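Long-range contact in succinate dehydrogenase subunit A (Mycolicibacterium smegmatis, PDB 7D6V), which probably oxidises succinate to fumarate at a bound flavin, as the FAD-carrying subunit of a membrane-anchored complex of the respiratory chain: residues E224-A236 / I538-V550. Residues are numbered along the deposited sequence; the frame is centred on the assembly and turned at random.
With FAD (flavin-adenine dinucleotide), chain D.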
ATOM      1  N   GLU A 224       1.032  14.290  -7.412  1.00 17.40           N
ATOM      2  CA  GLU A 224       1.926  14.422  -8.552  1.00 17.40           C
ATOM      3  C   GLU A 224       1.201  14.627  -9.878  1.00 17.40           C
ATOM      4  O   GLU A 224       1.863  14.830 -10.899  1.00 17.40           O
ATOM      5  CB  GLU A 224       2.825  13.187  -8.646  1.00 17.40           C
ATOM      6  CG  GLU A 224       2.083  11.910  -8.994  1.00 17.40           C
ATOM      7  CD  GLU A 224       2.866  10.664  -8.637  1.00 17.40           C
ATOM      8  OE1 GLU A 224       2.381   9.552  -8.924  1.00 17.40           O
ATOM      9  OE2 GLU A 224       3.968  10.796  -8.066  1.00 17.40           O
ATOM     10  N   TYR A 225      -0.130  14.593  -9.893  1.00 17.45           N
ATOM     11  CA  TYR A 225      -0.890  14.708 -11.139  1.00 17.45           C
ATOM     12  C   TYR A 225      -1.154  16.180 -11.456  1.00 17.45           C
ATOM     13  O   TYR A 225      -2.286  16.662 -11.464  1.00 17.45           O
ATOM     14  CB  TYR A 225      -2.188  13.918 -11.044  1.00 17.45           C
ATOM     15  CG  TYR A 225      -2.066  12.490 -11.510  1.00 17.45           C
ATOM     16  CD1 TYR A 225      -0.851  11.825 -11.458  1.00 17.45           C
ATOM     17  CD2 TYR A 225      -3.165  11.805 -12.003  1.00 17.45           C
ATOM     18  CE1 TYR A 225      -0.735  10.522 -11.881  1.00 17.45           C
ATOM     19  CE2 TYR A 225      -3.057  10.502 -12.429  1.00 17.45           C
ATOM     20  CZ  TYR A 225      -1.841   9.864 -12.367  1.00 17.45           C
ATOM     21  OH  TYR A 225      -1.730   8.562 -12.793  1.00 17.45           O
ATOM     22  N   THR A 226      -0.069  16.895 -11.743  1.00 17.70           N
ATOM     23  CA  THR A 226      -0.133  18.321 -12.029  1.00 17.70           C
ATOM     24  C   THR A 226      -0.083  18.630 -13.517  1.00 17.70           C
ATOM     25  O   THR A 226       0.176  19.776 -13.893  1.00 17.70           O
ATOM     26  CB  THR A 226       0.998  19.061 -11.310  1.00 17.70           C
ATOM     27  OG1 THR A 226       2.261  18.610 -11.812  1.00 17.70           O
ATOM     28  CG2 THR A 226       0.932  18.816  -9.815  1.00 17.70           C
ATOM     29  N   GLY A 227      -0.325  17.643 -14.371  1.00 17.66           N
ATOM     30  CA  GLY A 227      -0.288  17.871 -15.797  1.00 17.66           C
ATOM     31  C   GLY A 227       1.093  17.940 -16.398  1.00 17.66           C
ATOM     32  O   GLY A 227       1.225  18.344 -17.558  1.00 17.66           O
ATOM     33  N   ASP A 228       2.125  17.575 -15.646  1.00 18.68           N
ATOM     34  CA  ASP A 228       3.462  17.488 -16.210  1.00 18.68           C
ATOM     35  C   ASP A 228       3.497  16.396 -17.269  1.00 18.68           C
ATOM     36  O   ASP A 228       2.723  15.435 -17.231  1.00 18.68           O
ATOM     37  CB  ASP A 228       4.484  17.192 -15.117  1.00 18.68           C
ATOM     38  CG  ASP A 228       4.580  18.299 -14.094  1.00 18.68           C
ATOM     39  OD1 ASP A 228       4.318  19.465 -14.450  1.00 18.68           O
ATOM     40  OD2 ASP A 228       4.916  18.005 -12.930  1.00 18.68           O
ATOM     41  N   GLY A 229       4.399  16.545 -18.226  1.00 17.31           N
ATOM     42  CA  GLY A 229       4.420  15.622 -19.337  1.00 17.31           C
ATOM     43  C   GLY A 229       3.585  16.144 -20.481  1.00 17.31           C
ATOM     44  O   GLY A 229       4.105  16.343 -21.579  1.00 17.31           O
ATOM     45  N   HIS A 230       2.297  16.388 -20.235  1.00 16.60           N
ATOM     46  CA  HIS A 230       1.480  17.082 -21.223  1.00 16.60           C
ATOM     47  C   HIS A 230       2.099  18.426 -21.581  1.00 16.60           C
ATOM     48  O   HIS A 230       2.359  18.713 -22.754  1.00 16.60           O
ATOM     49  CB  HIS A 230       0.060  17.279 -20.691  1.00 16.60           C
ATOM     50  CG  HIS A 230      -0.650  16.006 -20.351  1.00 16.60           C
ATOM     51  ND1 HIS A 230      -1.608  15.448 -21.167  1.00 16.60           N
ATOM     52  CD2 HIS A 230      -0.552  15.190 -19.275  1.00 16.60           C
ATOM     53  CE1 HIS A 230      -2.066  14.340 -20.613  1.00 16.60           C
ATOM     54  NE2 HIS A 230      -1.441  14.161 -19.465  1.00 16.60           N
ATOM     55  N   ALA A 231       2.393  19.240 -20.565  1.00 16.76           N
ATOM     56  CA  ALA A 231       3.006  20.541 -20.801  1.00 16.76           C
ATOM     57  C   ALA A 231       4.436  20.411 -21.304  1.00 16.76           C
ATOM     58  O   ALA A 231       4.874  21.225 -22.119  1.00 16.76           O
ATOM     59  CB  ALA A 231       2.968  21.377 -19.525  1.00 16.76           C
ATOM     60  N   LEU A 232       5.172  19.400 -20.839  1.00 16.27           N
ATOM     61  CA  LEU A 232       6.543  19.207 -21.298  1.00 16.27           C
ATOM     62  C   LEU A 232       6.589  18.921 -22.793  1.00 16.27           C
ATOM     63  O   LEU A 232       7.338  19.562 -23.536  1.00 16.27           O
ATOM     64  CB  LEU A 232       7.203  18.073 -20.513  1.00 16.27           C
ATOM     65  CG  LEU A 232       7.828  18.440 -19.168  1.00 16.27           C
ATOM     66  CD1 LEU A 232       8.281  17.196 -18.430  1.00 16.27           C
ATOM     67  CD2 LEU A 232       8.985  19.392 -19.369  1.00 16.27           C
ATOM     68  N   ALA A 233       5.781  17.964 -23.255  1.00 16.64           N
ATOM     69  CA  ALA A 233       5.728  17.657 -24.679  1.00 16.64           C
ATOM     70  C   ALA A 233       5.167  18.825 -25.472  1.00 16.64           C
ATOM     71  O   ALA A 233       5.623  19.109 -26.587  1.00 16.64           O
ATOM     72  CB  ALA A 233       4.890  16.403 -24.913  1.00 16.64           C
ATOM     73  N   LEU A 234       4.188  19.527 -24.905  1.00 17.74           N
ATOM     74  CA  LEU A 234       3.561  20.625 -25.621  1.00 17.74           C
ATOM     75  C   LEU A 234       4.539  21.779 -25.821  1.00 17.74           C
ATOM     76  O   LEU A 234       4.548  22.418 -26.878  1.00 17.74           O
ATOM     77  CB  LEU A 234       2.313  21.054 -24.852  1.00 17.74           C
ATOM     78  CG  LEU A 234       1.303  22.016 -25.448  1.00 17.74           C
ATOM     79  CD1 LEU A 234       0.695  21.410 -26.694  1.00 17.74           C
ATOM     80  CD2 LEU A 234       0.235  22.287 -24.422  1.00 17.74           C
ATOM     81  N   ARG A 235       5.386  22.048 -24.824  1.00 17.05           N
ATOM     82  CA  ARG A 235       6.412  23.076 -24.963  1.00 17.05           C
ATOM     83  C   ARG A 235       7.615  22.593 -25.764  1.00 17.05           C
ATOM     84  O   ARG A 235       8.324  23.413 -26.356  1.00 17.05           O
ATOM     85  CB  ARG A 235       6.864  23.567 -23.586  1.00 17.05           C
ATOM     86  CG  ARG A 235       5.823  24.387 -22.845  1.00 17.05           C
ATOM     87  CD  ARG A 235       6.414  25.096 -21.634  1.00 17.05           C
ATOM     88  NE  ARG A 235       6.968  24.165 -20.658  1.00 17.05           N
ATOM     89  CZ  ARG A 235       6.333  23.767 -19.563  1.00 17.05           C
ATOM     90  NH1 ARG A 235       6.914  22.916 -18.731  1.00 17.05           N
ATOM     91  NH2 ARG A 235       5.118  24.216 -19.300  1.00 17.05           N
ATOM     92  N   ALA A 236       7.870  21.283 -25.791  1.00 16.63           N
ATOM     93  CA  ALA A 236       8.944  20.765 -26.631  1.00 16.63           C
ATOM     94  C   ALA A 236       8.564  20.799 -28.102  1.00 16.63           C
ATOM     95  O   ALA A 236       9.443  20.881 -28.966  1.00 16.63           O
ATOM     96  CB  ALA A 236       9.307  19.343 -26.212  1.00 16.63           C
ATOM     97  N   ILE A 538       6.230  26.076  -9.420  1.00 17.02           N
ATOM     98  CA  ILE A 538       6.722  25.527 -10.680  1.00 17.02           C
ATOM     99  C   ILE A 538       5.629  24.731 -11.389  1.00 17.02           C
ATOM    100  O   ILE A 538       5.446  24.856 -12.604  1.00 17.02           O
ATOM    101  CB  ILE A 538       7.981  24.676 -10.437  1.00 17.02           C
ATOM    102  CG1 ILE A 538       9.126  25.554  -9.941  1.00 17.02           C
ATOM    103  CG2 ILE A 538       8.396  23.956 -11.706  1.00 17.02           C
ATOM    104  CD1 ILE A 538      10.267  24.768  -9.346  1.00 17.02           C
ATOM    105  N   ASP A 539       4.887  23.903 -10.647  1.00 18.31           N
ATOM    106  CA  ASP A 539       3.823  23.094 -11.240  1.00 18.31           C
ATOM    107  C   ASP A 539       2.678  23.932 -11.797  1.00 18.31           C
ATOM    108  O   ASP A 539       1.953  23.464 -12.689  1.00 18.31           O
ATOM    109  CB  ASP A 539       3.262  22.115 -10.208  1.00 18.31           C
ATOM    110  CG  ASP A 539       4.268  21.069  -9.783  1.00 18.31           C
ATOM    111  OD1 ASP A 539       5.025  20.578 -10.647  1.00 18.31           O
ATOM    112  OD2 ASP A 539       4.290  20.723  -8.583  1.00 18.31           O
ATOM    113  N   MET A 540       2.484  25.143 -11.273  1.00 19.12           N
ATOM    114  CA  MET A 540       1.332  25.942 -11.666  1.00 19.12           C
ATOM    115  C   MET A 540       1.366  26.318 -13.142  1.00 19.12           C
ATOM    116  O   MET A 540       0.310  26.467 -13.760  1.00 19.12           O
ATOM    117  CB  MET A 540       1.248  27.196 -10.800  1.00 19.12           C
ATOM    118  CG  MET A 540       0.300  27.073  -9.615  1.00 19.12           C
ATOM    119  SD  MET A 540      -1.358  26.554 -10.084  1.00 19.12           S
ATOM    120  CE  MET A 540      -2.018  28.093 -10.709  1.00 19.12           C
ATOM    121  N   ARG A 541       2.554  26.468 -13.734  1.00 18.84           N
ATOM    122  CA  ARG A 541       2.614  26.836 -15.146  1.00 18.84           C
ATOM    123  C   ARG A 541       2.138  25.691 -16.038  1.00 18.84           C
ATOM    124  O   ARG A 541       1.384  25.910 -16.999  1.00 18.84           O
ATOM    125  CB  ARG A 541       4.033  27.290 -15.511  1.00 18.84           C
ATOM    126  CG  ARG A 541       5.073  26.189 -15.626  1.00 18.84           C
ATOM    127  CD  ARG A 541       6.475  26.748 -15.795  1.00 18.84           C
ATOM    128  NE  ARG A 541       6.730  27.249 -17.142  1.00 18.84           N
ATOM    129  CZ  ARG A 541       7.668  26.769 -17.953  1.00 18.84           C
ATOM    130  NH1 ARG A 541       8.441  25.769 -17.558  1.00 18.84           N
ATOM    131  NH2 ARG A 541       7.835  27.290 -19.158  1.00 18.84           N
ATOM    132  N   ASN A 542       2.533  24.457 -15.712  1.00 18.26           N
ATOM    133  CA  ASN A 542       2.018  23.298 -16.427  1.00 18.26           C
ATOM    134  C   ASN A 542       0.516  23.168 -16.236  1.00 18.26           C
ATOM    135  O   ASN A 542      -0.217  22.867 -17.188  1.00 18.26           O
ATOM    136  CB  ASN A 542       2.722  22.030 -15.952  1.00 18.26           C
ATOM    137  CG  ASN A 542       4.224  22.170 -15.943  1.00 18.26           C
ATOM    138  OD1 ASN A 542       4.808  22.757 -16.850  1.00 18.26           O
ATOM    139  ND2 ASN A 542       4.860  21.631 -14.914  1.00 18.26           N
ATOM    140  N   MET A 543       0.041  23.388 -15.008  1.00 19.47           N
ATOM    141  CA  MET A 543      -1.394  23.288 -14.760  1.00 19.47           C
ATOM    142  C   MET A 543      -2.170  24.325 -15.563  1.00 19.47           C
ATOM    143  O   MET A 543      -3.227  24.018 -16.123  1.00 19.47           O
ATOM    144  CB  MET A 543      -1.681  23.422 -13.266  1.00 19.47           C
ATOM    145  CG  MET A 543      -1.644  22.098 -12.528  1.00 19.47           C
ATOM    146  SD  MET A 543      -2.195  22.193 -10.820  1.00 19.47           S
ATOM    147  CE  MET A 543      -0.689  22.708 -10.005  1.00 19.47           C
ATOM    148  N   LEU A 544      -1.653  25.552 -15.646  1.00 19.85           N
ATOM    149  CA  LEU A 544      -2.329  26.595 -16.412  1.00 19.85           C
ATOM    150  C   LEU A 544      -2.364  26.261 -17.898  1.00 19.85           C
ATOM    151  O   LEU A 544      -3.397  26.443 -18.557  1.00 19.85           O
ATOM    152  CB  LEU A 544      -1.644  27.941 -16.183  1.00 19.85           C
ATOM    153  CG  LEU A 544      -1.858  28.608 -14.823  1.00 19.85           C
ATOM    154  CD1 LEU A 544      -0.896  29.770 -14.638  1.00 19.85           C
ATOM    155  CD2 LEU A 544      -3.292  29.072 -14.668  1.00 19.85           C
ATOM    156  N   LEU A 545      -1.249  25.768 -18.442  1.00 19.65           N
ATOM    157  CA  LEU A 545      -1.219  25.404 -19.857  1.00 19.65           C
ATOM    158  C   LEU A 545      -2.217  24.288 -20.161  1.00 19.65           C
ATOM    159  O   LEU A 545      -2.979  24.358 -21.137  1.00 19.65           O
ATOM    160  CB  LEU A 545       0.199  24.994 -20.251  1.00 19.65           C
ATOM    161  CG  LEU A 545       0.504  24.847 -21.739  1.00 19.65           C
ATOM    162  CD1 LEU A 545       0.262  26.154 -22.445  1.00 19.65           C
ATOM    163  CD2 LEU A 545       1.932  24.385 -21.946  1.00 19.65           C
ATOM    164  N   VAL A 546      -2.240  23.256 -19.315  1.00 19.81           N
ATOM    165  CA  VAL A 546      -3.145  22.134 -19.546  1.00 19.81           C
ATOM    166  C   VAL A 546      -4.597  22.574 -19.403  1.00 19.81           C
ATOM    167  O   VAL A 546      -5.470  22.128 -20.156  1.00 19.81           O
ATOM    168  CB  VAL A 546      -2.798  20.972 -18.600  1.00 19.81           C
ATOM    169  CG1 VAL A 546      -3.890  19.923 -18.615  1.00 19.81           C
ATOM    170  CG2 VAL A 546      -1.470  20.355 -18.998  1.00 19.81           C
ATOM    171  N   SER A 547      -4.882  23.457 -18.440  1.00 20.96           N
ATOM    172  CA  SER A 547      -6.242  23.955 -18.276  1.00 20.96           C
ATOM    173  C   SER A 547      -6.696  24.744 -19.496  1.00 20.96           C
ATOM    174  O   SER A 547      -7.840  24.603 -19.942  1.00 20.96           O
ATOM    175  CB  SER A 547      -6.336  24.813 -17.017  1.00 20.96           C
ATOM    176  OG  SER A 547      -5.839  24.115 -15.892  1.00 20.96           O
ATOM    177  N   GLU A 548      -5.815  25.584 -20.047  1.00 22.78           N
ATOM    178  CA  GLU A 548      -6.169  26.308 -21.264  1.00 22.78           C
ATOM    179  C   GLU A 548      -6.471  25.347 -22.406  1.00 22.78           C
ATOM    180  O   GLU A 548      -7.449  25.532 -23.145  1.00 22.78           O
ATOM    181  CB  GLU A 548      -5.045  27.268 -21.654  1.00 22.78           C
ATOM    182  CG  GLU A 548      -5.458  28.339 -22.650  1.00 22.78           C
ATOM    183  CD  GLU A 548      -4.290  29.195 -23.104  1.00 22.78           C
ATOM    184  OE1 GLU A 548      -4.407  29.854 -24.159  1.00 22.78           O
ATOM    185  OE2 GLU A 548      -3.253  29.212 -22.406  1.00 22.78           O
ATOM    186  N   CYS A 549      -5.649  24.305 -22.557  1.00 21.79           N
ATOM    187  CA  CYS A 549      -5.887  23.329 -23.618  1.00 21.79           C
ATOM    188  C   CYS A 549      -7.237  22.641 -23.444  1.00 21.79           C
ATOM    189  O   CYS A 549      -8.009  22.502 -24.403  1.00 21.79           O
ATOM    190  CB  CYS A 549      -4.760  22.296 -23.640  1.00 21.79           C
ATOM    191  SG  CYS A 549      -3.308  22.797 -24.568  1.00 21.79           S
ATOM    192  N   VAL A 550      -7.536  22.206 -22.219  1.00 20.83           N
ATOM    193  CA  VAL A 550      -8.788  21.502 -21.951  1.00 20.83           C
ATOM    194  C   VAL A 550      -9.979  22.404 -22.244  1.00 20.83           C
ATOM    195  O   VAL A 550     -10.954  21.988 -22.885  1.00 20.83           O
ATOM    196  CB  VAL A 550      -8.814  20.988 -20.500  1.00 20.83           C
ATOM    197  CG1 VAL A 550     -10.196  20.482 -20.143  1.00 20.83           C
ATOM    198  CG2 VAL A 550      -7.789  19.891 -20.310  1.00 20.83           C
TER
HETATM  199  PA  FAD D 701       1.598   6.897 -12.739  1.00 47.92           P
HETATM  200  O1A FAD D 701       2.221   5.614 -12.333  1.00 60.35           O
HETATM  201  O2A FAD D 701       0.328   7.320 -12.107  1.00 49.78           O
HETATM  202  O5B FAD D 701       2.659   8.049 -12.429  1.00 56.78           O
HETATM  203  C5B FAD D 701       3.494   8.636 -13.409  1.00 44.11           C
HETATM  204  C4B FAD D 701       4.893   8.828 -12.846  1.00 52.81           C
HETATM  205  O4B FAD D 701       5.506   9.974 -13.427  1.00 51.81           O
HETATM  206  C3B FAD D 701       4.936   9.062 -11.356  1.00 50.05           C
HETATM  207  O3B FAD D 701       6.004   8.281 -10.840  1.00 55.52           O
HETATM  208  C2B FAD D 701       5.301  10.516 -11.208  1.00 47.82           C
HETATM  209  O2B FAD D 701       6.030  10.783 -10.018  1.00 66.09           O
HETATM  210  C1B FAD D 701       6.155  10.737 -12.422  1.00 53.66           C
HETATM  211  N9A FAD D 701       6.197  12.160 -12.792  1.00 52.69           N
HETATM  212  C8A FAD D 701       5.155  12.939 -13.079  1.00 42.11           C
HETATM  213  N7A FAD D 701       5.560  14.186 -13.379  1.00 48.96           N
HETATM  214  C5A FAD D 701       6.892  14.213 -13.279  1.00 47.12           C
HETATM  215  C6A FAD D 701       7.959  15.209 -13.459  1.00 47.41           C
HETATM  216  N6A FAD D 701       7.682  16.472 -13.818  1.00 50.65           N
HETATM  217  N1A FAD D 701       9.221  14.817 -13.254  1.00 47.33           N
HETATM  218  C2A FAD D 701       9.531  13.566 -12.903  1.00 51.28           C
HETATM  219  N3A FAD D 701       8.617  12.616 -12.722  1.00 51.84           N
HETATM  220  C4A FAD D 701       7.307  12.873 -12.894  1.00 48.04           C
HETATM  221  N1  FAD D 701      -7.301   2.009 -13.810  1.00 62.94           N
HETATM  222  C2  FAD D 701      -7.765   0.753 -13.954  1.00 63.04           C
HETATM  223  O2  FAD D 701      -7.617   0.191 -15.043  1.00 56.25           O
HETATM  224  N3  FAD D 701      -8.380   0.082 -12.979  1.00 65.67           N
HETATM  225  C4  FAD D 701      -8.584   0.617 -11.782  1.00 65.21           C
HETATM  226  O4  FAD D 701      -9.156  -0.025 -10.892  1.00 66.69           O
HETATM  227  C4X FAD D 701      -8.113   1.989 -11.531  1.00 60.33           C
HETATM  228  N5  FAD D 701      -8.285   2.587 -10.343  1.00 60.90           N
HETATM  229  C5X FAD D 701      -7.839   3.838 -10.146  1.00 55.02           C
HETATM  230  C6  FAD D 701      -8.022   4.440  -8.912  1.00 53.65           C
HETATM  231  C7  FAD D 701      -7.571   5.728  -8.701  1.00 50.56           C
HETATM  232  C7M FAD D 701      -7.766   6.393  -7.371  1.00 49.65           C
HETATM  233  C8  FAD D 701      -6.893   6.460  -9.790  1.00 47.62           C
HETATM  234  C8M FAD D 701      -6.402   7.858  -9.561  1.00 42.14           C
HETATM  235  C9  FAD D 701      -6.703   5.864 -11.023  1.00 49.32           C
HETATM  236  C9A FAD D 701      -7.156   4.578 -11.234  1.00 54.45           C
HETATM  237  N10 FAD D 701      -6.969   3.973 -12.480  1.00 55.67           N
HETATM  238  C10 FAD D 701      -7.440   2.669 -12.649  1.00 57.06           C
HETATM  239  C1' FAD D 701      -6.288   4.672 -13.564  1.00 52.27           C
HETATM  240  C2' FAD D 701      -4.868   4.134 -13.699  1.00 57.37           C
HETATM  241  O2' FAD D 701      -4.336   3.823 -12.413  1.00 60.89           O
HETATM  242  C3' FAD D 701      -3.924   5.141 -14.332  1.00 54.68           C
HETATM  243  O3' FAD D 701      -4.340   5.370 -15.671  1.00 59.71           O
HETATM  244  C4' FAD D 701      -2.502   4.604 -14.349  1.00 52.15           C
HETATM  245  O4' FAD D 701      -2.060   4.376 -13.019  1.00 56.02           O
HETATM  246  C5' FAD D 701      -1.529   5.562 -15.009  1.00 53.37           C
HETATM  247  O5' FAD D 701      -0.220   5.060 -14.782  1.00 50.83           O
HETATM  248  P   FAD D 701       1.089   5.770 -15.348  1.00 52.77           P
HETATM  249  O1P FAD D 701       2.195   4.780 -15.257  1.00 55.36           O
HETATM  250  O2P FAD D 701       0.792   6.385 -16.668  1.00 55.97           O
HETATM  251  O3P FAD D 701       1.375   6.978 -14.325  1.00 53.35           O
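Asn542 and Ala231 mark where helix 230-236 meets helix 538-550: their CA atoms lie 5.3 Å apart, and the segment axes cross at 76°. The methyl of Ala231 rests on Asn542, with CB to CB at 3.6 Å. Beside it Leu234 CD2 is the bump that enters the hollow between Leu545 and Cys549, touching Leu545 CD2 at 3.7 Å and Cys549 SG at 3.6 Å. At Gly227 the loop before helix 230-236 comes close to helix 538-550, Gly227 O lying against Val546 CG2, which also meets His230 CB; Thr226 sits between Asp539 and Met543, its side chain against Asp539 and its O against Met543 CG.

Arg235, bent at chi3 (-61°), lays CG against Leu545 CD2 and grips Asn542 OD1 end-on: NH1 donates at 2.8 Å and NH2 at 2.9 Å, with the oxygen in the guanidinium plane. Arg541 lies flat on one face of that guanidinium, centres 3.7 Å apart and planes at 18°, while Ala231 O sits over the opposite face.

Asp228 OD2, salt-bridged to Lys39, accepts a weak hydrogen bond from FAD N6A. Glu224 OE2 accepts from FAD O2B at 2.8 Å, and Tyr225 OH hydrogen-bonds FAD O2A. The arrangement thus joins the AMP half of the FAD site to the helical C-terminal region of a succinate dehydrogenase/fumarate reductase flavoprotein.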